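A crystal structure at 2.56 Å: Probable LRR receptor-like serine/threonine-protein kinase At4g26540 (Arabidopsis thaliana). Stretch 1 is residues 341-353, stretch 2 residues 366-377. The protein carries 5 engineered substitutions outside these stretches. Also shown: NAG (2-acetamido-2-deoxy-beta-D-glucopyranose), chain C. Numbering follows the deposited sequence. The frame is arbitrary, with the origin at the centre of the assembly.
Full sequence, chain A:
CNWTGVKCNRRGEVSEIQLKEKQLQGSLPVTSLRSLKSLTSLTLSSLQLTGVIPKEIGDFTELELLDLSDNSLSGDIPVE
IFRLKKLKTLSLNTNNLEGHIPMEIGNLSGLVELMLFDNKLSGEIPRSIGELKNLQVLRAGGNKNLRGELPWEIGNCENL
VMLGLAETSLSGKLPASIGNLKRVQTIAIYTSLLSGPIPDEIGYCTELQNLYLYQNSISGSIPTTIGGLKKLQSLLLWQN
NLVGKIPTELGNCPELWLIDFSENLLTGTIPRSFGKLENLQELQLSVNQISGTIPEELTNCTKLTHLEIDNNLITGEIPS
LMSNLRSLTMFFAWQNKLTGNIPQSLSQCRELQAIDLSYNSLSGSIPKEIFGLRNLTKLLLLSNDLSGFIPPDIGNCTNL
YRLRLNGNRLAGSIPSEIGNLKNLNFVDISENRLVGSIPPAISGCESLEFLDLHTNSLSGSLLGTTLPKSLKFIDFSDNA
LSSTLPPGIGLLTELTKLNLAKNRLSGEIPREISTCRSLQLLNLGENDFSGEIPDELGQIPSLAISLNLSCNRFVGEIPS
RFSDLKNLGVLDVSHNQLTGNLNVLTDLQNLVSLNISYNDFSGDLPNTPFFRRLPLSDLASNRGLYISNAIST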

ATOM      1  N   ASN A 341      17.818  13.684  18.632  1.00  5.49           N
ATOM      2  CA  ASN A 341      17.114  14.694  17.848  1.00  3.62           C
ATOM      3  C   ASN A 341      17.001  14.295  16.389  1.00  6.22           C
ATOM      4  O   ASN A 341      17.871  13.630  15.844  1.00  6.20           O
ATOM      5  CB  ASN A 341      17.847  16.039  17.903  1.00  2.60           C
ATOM      6  CG  ASN A 341      17.898  16.632  19.298  1.00 12.65           C
ATOM      7  OD1 ASN A 341      18.650  16.168  20.155  1.00 12.30           O
ATOM      8  ND2 ASN A 341      17.130  17.690  19.519  1.00 13.23           N
ATOM      9  N   ILE A 342      15.909  14.700  15.764  1.00 10.18           N
ATOM     10  CA  ILE A 342      15.837  14.738  14.318  1.00  7.57           C
ATOM     11  C   ILE A 342      16.831  15.827  13.908  1.00  7.76           C
ATOM     12  O   ILE A 342      16.759  16.951  14.414  1.00  3.20           O
ATOM     13  CB  ILE A 342      14.413  15.117  13.880  1.00  6.73           C
ATOM     14  CG1 ILE A 342      13.419  14.040  14.359  1.00  7.86           C
ATOM     15  CG2 ILE A 342      14.346  15.356  12.351  1.00  4.43           C
ATOM     16  CD1 ILE A 342      11.951  14.471  14.332  1.00  2.00           C
ATOM     17  N   PRO A 343      17.808  15.482  13.056  1.00 13.29           N
ATOM     18  CA  PRO A 343      18.804  16.473  12.597  1.00 11.07           C
ATOM     19  C   PRO A 343      18.200  17.537  11.699  1.00 11.10           C
ATOM     20  O   PRO A 343      17.550  17.189  10.711  1.00 13.64           O
ATOM     21  CB  PRO A 343      19.798  15.628  11.779  1.00  2.00           C
ATOM     22  CG  PRO A 343      19.006  14.371  11.387  1.00 12.56           C
ATOM     23  CD  PRO A 343      18.101  14.120  12.570  1.00 14.83           C
ATOM     24  N   GLN A 344      18.450  18.807  12.006  1.00  9.10           N
ATOM     25  CA  GLN A 344      18.045  19.902  11.119  1.00 14.05           C
ATOM     26  C   GLN A 344      18.619  19.785   9.700  1.00 11.91           C
ATOM     27  O   GLN A 344      17.973  20.191   8.732  1.00  7.07           O
ATOM     28  CB  GLN A 344      18.399  21.265  11.728  1.00 14.16           C
ATOM     29  CG  GLN A 344      19.884  21.479  11.991  1.00 20.40           C
ATOM     30  CD  GLN A 344      20.581  22.247  10.872  1.00 32.82           C
ATOM     31  OE1 GLN A 344      19.962  23.054  10.174  1.00 38.15           O
ATOM     32  NE2 GLN A 344      21.879  21.993  10.699  1.00 30.60           N
ATOM     33  N   SER A 345      19.814  19.206   9.573  1.00 12.03           N
ATOM     34  CA  SER A 345      20.487  19.097   8.276  1.00  3.98           C
ATOM     35  C   SER A 345      19.723  18.234   7.288  1.00  9.72           C
ATOM     36  O   SER A 345      20.026  18.202   6.098  1.00 22.09           O
ATOM     37  CB  SER A 345      21.900  18.555   8.433  1.00  5.65           C
ATOM     38  OG  SER A 345      21.921  17.346   9.174  1.00 18.05           O
ATOM     39  N   LEU A 346      18.725  17.531   7.782  1.00  9.16           N
ATOM     40  CA  LEU A 346      17.859  16.758   6.912  1.00 13.80           C
ATOM     41  C   LEU A 346      17.098  17.693   5.964  1.00 15.49           C
ATOM     42  O   LEU A 346      16.717  17.302   4.858  1.00 13.78           O
ATOM     43  CB  LEU A 346      16.901  15.926   7.754  1.00 13.48           C
ATOM     44  CG  LEU A 346      16.131  14.808   7.069  1.00 17.89           C
ATOM     45  CD1 LEU A 346      17.086  13.850   6.392  1.00 11.15           C
ATOM     46  CD2 LEU A 346      15.279  14.094   8.117  1.00 20.63           C
ATOM     47  N   SER A 347      16.897  18.932   6.400  1.00  2.00           N
ATOM     48  CA  SER A 347      16.287  19.950   5.545  1.00 15.95           C
ATOM     49  C   SER A 347      17.173  20.372   4.359  1.00 16.07           C
ATOM     50  O   SER A 347      16.680  21.004   3.425  1.00 18.22           O
ATOM     51  CB  SER A 347      15.927  21.191   6.354  1.00 14.91           C
ATOM     52  OG  SER A 347      17.104  21.835   6.805  1.00 18.23           O
ATOM     53  N   GLN A 348      18.466  20.040   4.382  1.00  7.79           N
ATOM     54  CA  GLN A 348      19.286  20.291   3.196  1.00  7.18           C
ATOM     55  C   GLN A 348      18.972  19.330   2.063  1.00 12.27           C
ATOM     56  O   GLN A 348      19.469  19.491   0.956  1.00 22.13           O
ATOM     57  CB  GLN A 348      20.775  20.254   3.510  1.00  6.98           C
ATOM     58  CG  GLN A 348      21.236  21.407   4.353  1.00 12.71           C
ATOM     59  CD  GLN A 348      22.664  21.239   4.768  1.00 21.02           C
ATOM     60  OE1 GLN A 348      23.537  20.959   3.935  1.00 23.67           O
ATOM     61  NE2 GLN A 348      22.923  21.380   6.067  1.00 23.07           N
ATOM     62  N   CYS A 349      18.140  18.332   2.329  1.00  5.85           N
ATOM     63  CA  CYS A 349      17.674  17.503   1.242  1.00 10.15           C
ATOM     64  C   CYS A 349      16.410  18.227   0.788  1.00 17.30           C
ATOM     65  O   CYS A 349      15.317  18.008   1.337  1.00 13.67           O
ATOM     66  CB  CYS A 349      17.325  16.082   1.736  1.00 10.87           C
ATOM     67  SG  CYS A 349      18.596  15.201   2.732  1.00  6.71           S
ATOM     68  N   ARG A 350      16.542  18.955  -0.329  1.00 17.31           N
ATOM     69  CA  ARG A 350      15.532  19.927  -0.762  1.00  9.12           C
ATOM     70  C   ARG A 350      14.367  19.239  -1.449  1.00  7.54           C
ATOM     71  O   ARG A 350      13.270  19.767  -1.502  1.00 15.77           O
ATOM     72  CB  ARG A 350      16.134  21.008  -1.696  1.00 12.33           C
ATOM     73  CG  ARG A 350      17.287  21.838  -1.116  1.00  2.29           C
ATOM     74  CD  ARG A 350      16.941  22.440   0.235  1.00  9.35           C
ATOM     75  NE  ARG A 350      15.762  23.295   0.157  1.00 17.72           N
ATOM     76  CZ  ARG A 350      15.054  23.710   1.208  1.00 23.02           C
ATOM     77  NH1 ARG A 350      15.403  23.356   2.441  1.00 16.67           N
ATOM     78  NH2 ARG A 350      13.987  24.485   1.021  1.00 25.03           N
ATOM     79  N   GLU A 351      14.617  18.059  -1.986  1.00  2.00           N
ATOM     80  CA  GLU A 351      13.618  17.291  -2.728  1.00  7.12           C
ATOM     81  C   GLU A 351      12.728  16.399  -1.883  1.00  3.88           C
ATOM     82  O   GLU A 351      11.883  15.715  -2.454  1.00  7.35           O
ATOM     83  CB  GLU A 351      14.309  16.345  -3.707  1.00  4.52           C
ATOM     84  CG  GLU A 351      15.837  16.159  -3.518  1.00 61.85           C
ATOM     85  CD  GLU A 351      16.305  15.894  -2.053  1.00 43.66           C
ATOM     86  OE1 GLU A 351      15.870  16.594  -1.142  1.00 41.62           O
ATOM     87  OE2 GLU A 351      17.131  15.008  -1.786  1.00 45.26           O
ATOM     88  N   LEU A 352      12.905  16.359  -0.562  1.00  3.61           N
ATOM     89  CA  LEU A 352      12.146  15.384   0.231  1.00 13.88           C
ATOM     90  C   LEU A 352      10.632  15.507   0.029  1.00 15.81           C
ATOM     91  O   LEU A 352      10.043  16.552   0.287  1.00 15.46           O
ATOM     92  CB  LEU A 352      12.456  15.551   1.718  1.00  5.52           C
ATOM     93  CG  LEU A 352      13.685  14.784   2.199  1.00  2.00           C
ATOM     94  CD1 LEU A 352      14.029  15.172   3.625  1.00  2.00           C
ATOM     95  CD2 LEU A 352      13.479  13.284   2.044  1.00  2.00           C
ATOM     96  N   GLN A 353      10.014  14.435  -0.460  1.00 13.61           N
ATOM     97  CA  GLN A 353       8.563  14.375  -0.577  1.00 12.84           C
ATOM     98  C   GLN A 353       7.860  13.831   0.660  1.00 16.09           C
ATOM     99  O   GLN A 353       6.809  14.328   1.067  1.00 16.65           O
ATOM    100  CB  GLN A 353       8.157  13.651  -1.855  1.00  5.51           C
ATOM    101  CG  GLN A 353       8.659  14.399  -3.082  1.00  6.23           C
ATOM    102  CD  GLN A 353       8.590  13.591  -4.359  1.00 13.80           C
ATOM    103  OE1 GLN A 353       8.008  12.504  -4.402  1.00 18.03           O
ATOM    104  NE2 GLN A 353       9.202  14.112  -5.410  1.00 12.45           N
ATOM    105  N   ILE A 366      11.043  19.479  17.149  1.00  3.86           N
ATOM    106  CA  ILE A 366      11.048  19.276  15.715  1.00  6.36           C
ATOM    107  C   ILE A 366      11.792  20.469  15.106  1.00 12.13           C
ATOM    108  O   ILE A 366      11.398  21.632  15.311  1.00  8.62           O
ATOM    109  CB  ILE A 366       9.634  19.228  15.140  1.00  5.78           C
ATOM    110  CG1 ILE A 366       8.763  18.270  15.947  1.00  9.03           C
ATOM    111  CG2 ILE A 366       9.680  18.859  13.649  1.00  8.50           C
ATOM    112  CD1 ILE A 366       7.313  18.238  15.522  1.00  7.30           C
ATOM    113  N   PRO A 367      12.878  20.190  14.368  1.00 10.64           N
ATOM    114  CA  PRO A 367      13.714  21.250  13.797  1.00  6.66           C
ATOM    115  C   PRO A 367      12.886  22.097  12.849  1.00  9.92           C
ATOM    116  O   PRO A 367      12.146  21.556  12.020  1.00 16.18           O
ATOM    117  CB  PRO A 367      14.810  20.476  13.044  1.00  2.64           C
ATOM    118  CG  PRO A 367      14.219  19.142  12.772  1.00 14.11           C
ATOM    119  CD  PRO A 367      13.338  18.851  13.967  1.00 14.15           C
ATOM    120  N   LYS A 368      12.994  23.415  13.000  1.00  7.00           N
ATOM    121  CA  LYS A 368      12.235  24.361  12.195  1.00  3.27           C
ATOM    122  C   LYS A 368      12.509  24.146  10.713  1.00  7.47           C
ATOM    123  O   LYS A 368      11.607  24.247   9.875  1.00  3.26           O
ATOM    124  CB  LYS A 368      12.599  25.791  12.622  1.00 24.16           C
ATOM    125  CG  LYS A 368      12.344  26.026  14.135  1.00 71.19           C
ATOM    126  CD  LYS A 368      12.202  27.527  14.494  1.00 66.29           C
ATOM    127  CE  LYS A 368      11.275  27.736  15.709  1.00 57.54           C
ATOM    128  NZ  LYS A 368      11.014  29.190  15.978  1.00 50.90           N
ATOM    129  N   GLU A 369      13.750  23.795  10.406  1.00  2.96           N
ATOM    130  CA  GLU A 369      14.214  23.765   9.030  1.00  9.48           C
ATOM    131  C   GLU A 369      13.476  22.730   8.194  1.00  8.59           C
ATOM    132  O   GLU A 369      13.317  22.894   6.997  1.00 15.83           O
ATOM    133  CB  GLU A 369      15.741  23.563   8.964  1.00  6.61           C
ATOM    134  CG  GLU A 369      16.551  24.669   9.642  1.00  5.98           C
ATOM    135  CD  GLU A 369      16.812  24.407  11.128  1.00 19.39           C
ATOM    136  OE1 GLU A 369      16.027  23.669  11.774  1.00 13.94           O
ATOM    137  OE2 GLU A 369      17.819  24.935  11.655  1.00 24.30           O
ATOM    138  N   ILE A 370      13.000  21.672   8.823  1.00 10.32           N
ATOM    139  CA  ILE A 370      12.299  20.636   8.082  1.00  9.46           C
ATOM    140  C   ILE A 370      11.027  21.187   7.433  1.00 11.92           C
ATOM    141  O   ILE A 370      10.585  20.699   6.396  1.00  8.05           O
ATOM    142  CB  ILE A 370      12.015  19.405   8.970  1.00 14.20           C
ATOM    143  CG1 ILE A 370      12.667  18.165   8.362  1.00 19.19           C
ATOM    144  CG2 ILE A 370      10.529  19.182   9.158  1.00 15.96           C
ATOM    145  CD1 ILE A 370      14.180  18.177   8.411  1.00 20.65           C
ATOM    146  N   PHE A 371      10.467  22.236   8.027  1.00 19.76           N
ATOM    147  CA  PHE A 371       9.249  22.847   7.500  1.00 19.48           C
ATOM    148  C   PHE A 371       9.564  23.807   6.338  1.00 20.24           C
ATOM    149  O   PHE A 371       8.663  24.343   5.686  1.00 16.00           O
ATOM    150  CB  PHE A 371       8.479  23.563   8.620  1.00 17.72           C
ATOM    151  CG  PHE A 371       7.807  22.624   9.603  1.00 21.38           C
ATOM    152  CD1 PHE A 371       6.664  21.914   9.241  1.00 23.21           C
ATOM    153  CD2 PHE A 371       8.298  22.471  10.889  1.00 21.04           C
ATOM    154  CE1 PHE A 371       6.035  21.066  10.137  1.00 16.93           C
ATOM    155  CE2 PHE A 371       7.665  21.620  11.794  1.00 21.18           C
ATOM    156  CZ  PHE A 371       6.535  20.918  11.413  1.00 16.22           C
ATOM    157  N   GLY A 372      10.850  24.015   6.078  1.00 20.92           N
ATOM    158  CA  GLY A 372      11.276  24.815   4.945  1.00 16.26           C
ATOM    159  C   GLY A 372      11.228  24.044   3.633  1.00 16.52           C
ATOM    160  O   GLY A 372      11.423  24.618   2.561  1.00 14.57           O
ATOM    161  N   LEU A 373      10.974  22.737   3.704  1.00 12.02           N
ATOM    162  CA  LEU A 373      10.906  21.946   2.483  1.00  7.15           C
ATOM    163  C   LEU A 373       9.645  22.317   1.691  1.00 10.61           C
ATOM    164  O   LEU A 373       8.526  22.262   2.212  1.00  8.81           O
ATOM    165  CB  LEU A 373      10.989  20.448   2.792  1.00  6.41           C
ATOM    166  CG  LEU A 373      12.273  20.041   3.538  1.00  9.00           C
ATOM    167  CD1 LEU A 373      12.178  18.646   4.139  1.00  3.97           C
ATOM    168  CD2 LEU A 373      13.476  20.125   2.629  1.00  5.66           C
ATOM    169  N   ARG A 374       9.842  22.740   0.442  1.00 19.09           N
ATOM    170  CA  ARG A 374       8.742  23.257  -0.368  1.00 21.60           C
ATOM    171  C   ARG A 374       8.036  22.128  -1.099  1.00 17.64           C
ATOM    172  O   ARG A 374       6.929  22.294  -1.615  1.00 15.10           O
ATOM    173  CB  ARG A 374       9.243  24.335  -1.346  1.00 25.76           C
ATOM    174  CG  ARG A 374       9.600  25.668  -0.668  1.00 36.41           C
ATOM    175  CD  ARG A 374      10.215  26.700  -1.625  1.00 49.78           C
ATOM    176  NE  ARG A 374       9.502  26.792  -2.897  1.00 54.52           N
ATOM    177  CZ  ARG A 374       9.967  26.316  -4.049  1.00 52.92           C
ATOM    178  NH1 ARG A 374      11.153  25.724  -4.090  1.00 47.05           N
ATOM    179  NH2 ARG A 374       9.250  26.431  -5.156  1.00 56.25           N
ATOM    180  N   ASN A 375       8.705  20.987  -1.183  1.00 19.40           N
ATOM    181  CA  ASN A 375       8.093  19.792  -1.763  1.00 22.58           C
ATOM    182  C   ASN A 375       7.577  18.677  -0.824  1.00 14.44           C
ATOM    183  O   ASN A 375       7.132  17.634  -1.292  1.00 15.15           O
ATOM    184  CB  ASN A 375       8.928  19.256  -2.930  1.00 32.24           C
ATOM    185  CG  ASN A 375       8.446  19.785  -4.261  1.00 38.39           C
ATOM    186  OD1 ASN A 375       9.243  20.192  -5.117  1.00 43.15           O
ATOM    187  ND2 ASN A 375       7.127  19.783  -4.447  1.00 37.91           N
ATOM    188  N   LEU A 376       7.650  18.878   0.488  1.00  8.67           N
ATOM    189  CA  LEU A 376       7.275  17.824   1.423  1.00  2.88           C
ATOM    190  C   LEU A 376       5.743  17.711   1.499  1.00  5.92           C
ATOM    191  O   LEU A 376       5.067  18.648   1.935  1.00  5.27           O
ATOM    192  CB  LEU A 376       7.828  18.193   2.790  1.00 11.07           C
ATOM    193  CG  LEU A 376       7.850  17.150   3.909  1.00 11.08           C
ATOM    194  CD1 LEU A 376       8.704  15.961   3.500  1.00  8.09           C
ATOM    195  CD2 LEU A 376       8.381  17.764   5.197  1.00  2.32           C
ATOM    196  N   THR A 377       5.195  16.579   1.048  1.00  4.48           N
ATOM    197  CA  THR A 377       3.755  16.294   1.188  1.00  9.39           C
ATOM    198  C   THR A 377       3.378  15.612   2.497  1.00 12.19           C
ATOM    199  O   THR A 377       2.306  15.851   3.056  1.00 10.26           O
ATOM    200  CB  THR A 377       3.174  15.494   0.002  1.00  5.24           C
ATOM    201  OG1 THR A 377       3.762  14.194  -0.037  1.00 10.88           O
ATOM    202  CG2 THR A 377       3.460  16.215  -1.307  1.00  7.82           C
TER
HETATM  203  C1  NAG C   1       9.977  30.553   7.002  1.00 17.02           C
HETATM  204  C2  NAG C   1      11.469  30.385   7.286  1.00 19.29           C
HETATM  205  C3  NAG C   1      12.057  31.578   8.032  1.00 24.83           C
HETATM  206  C4  NAG C   1      11.685  32.861   7.295  1.00 29.70           C
HETATM  207  C5  NAG C   1      10.164  32.911   7.172  1.00 29.39           C
HETATM  208  C6  NAG C   1       9.682  34.230   6.573  1.00 29.34           C
HETATM  209  C7  NAG C   1      12.323  28.131   7.498  1.00 19.29           C
HETATM  210  C8  NAG C   1      12.636  26.975   8.405  1.00 21.33           C
HETATM  211  N2  NAG C   1      11.714  29.177   8.046  1.00 16.05           N
HETATM  212  O3  NAG C   1      13.460  31.423   8.173  1.00 21.11           O
HETATM  213  O4  NAG C   1      12.144  34.009   7.975  1.00 31.84           O
HETATM  214  O5  NAG C   1       9.699  31.811   6.416  1.00 22.60           O
HETATM  215  O6  NAG C   1      10.599  34.692   5.602  1.00 36.23           O
HETATM  216  O7  NAG C   1      12.615  28.081   6.309  1.00 21.63           O

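The contact is a mixed one between two successive leucine-rich repeat segments of one chain, lying side by side in register, with a row of isoleucine, proline and leucine side chains accompanied by polar residues and a few hydrogen bonds toward its C-terminal end. The register is evident from the nearest CA pairs, which advance together along both segments: Ile-342 with Ile-366, Ser-347 with Ile-370, Arg-350 with Leu-373, and Gln-353 with Leu-376, where the CA atoms come within 4.2 Å. In all, 778 Å² is buried, both sides summed.

Each segment contains a short 3-10 segment, 344-348 and 369-372, and much of the apolar contact lies at or beside these. Pro-367 fits against the start of the first: its CG lies 3.8 Å from Ile-342 CG2, and its CB 3.8 Å from Gln-344 CA. Ile-370 leaves its backbone sideways, yet its CD1 reaches across to 3.6 Å from Leu-346 CB and 3.5 Å from Ser-347 N. Ser-347 N is already committed, donating to Gln-344 O at 2.9 Å, so the methyl packs against a satisfied backbone. Ser-347 points toward the other segment, but its OG donates within its own segment to Gln-344 O at 2.7 Å. Ser-347 OG also lies 3.1 Å from Glu-369 CB, a tight packing contact, since CB is carbon.

Leu-373 has the largest area covered by the opposing segment, 82 Å². Its CD2 lies 3.4 Å from Ser-347 O and 3.1 Å from Cys-349 O, while its CD1 is 3.9 Å from Leu-352 CB. Arg-350 then closes over this leucine. Its CB points away, but three successive m rotamers fold the chain back, placing Leu-373 CD2 over one face of the guanidinium, 3.8 Å from Arg-350 NH1. The polar edge remains free to bond: Arg-350 NH2 donates to Gly-372 O at 3.0 Å (138°), and Arg-350 NH1 to Ser-347 O at 2.9 Å (139°). One side chain thus links the carbonyls of both segments.

At Gly-372 the lack of a side chain matters to the glycan, since an ideal CB would lie 3.0 Å from NAG O7, a clash.

From the end of the type I turn (Cys-349 to Leu-352) onward, the closest contacts are mostly made by backbone atoms. Gln-353 O accepts from Thr-377 N at 2.8 Å (139°) and from the side-chain Thr-377 OG1 at 3.2 Å. Leu-376 CA adds CA-H...O contacts to Leu-352 O at 3.3 Å and Gln-353 O at 3.5 Å. By contrast, Leu-376 N lies 3.3 Å from Leu-352 O, but the angle is too poor for a hydrogen bond.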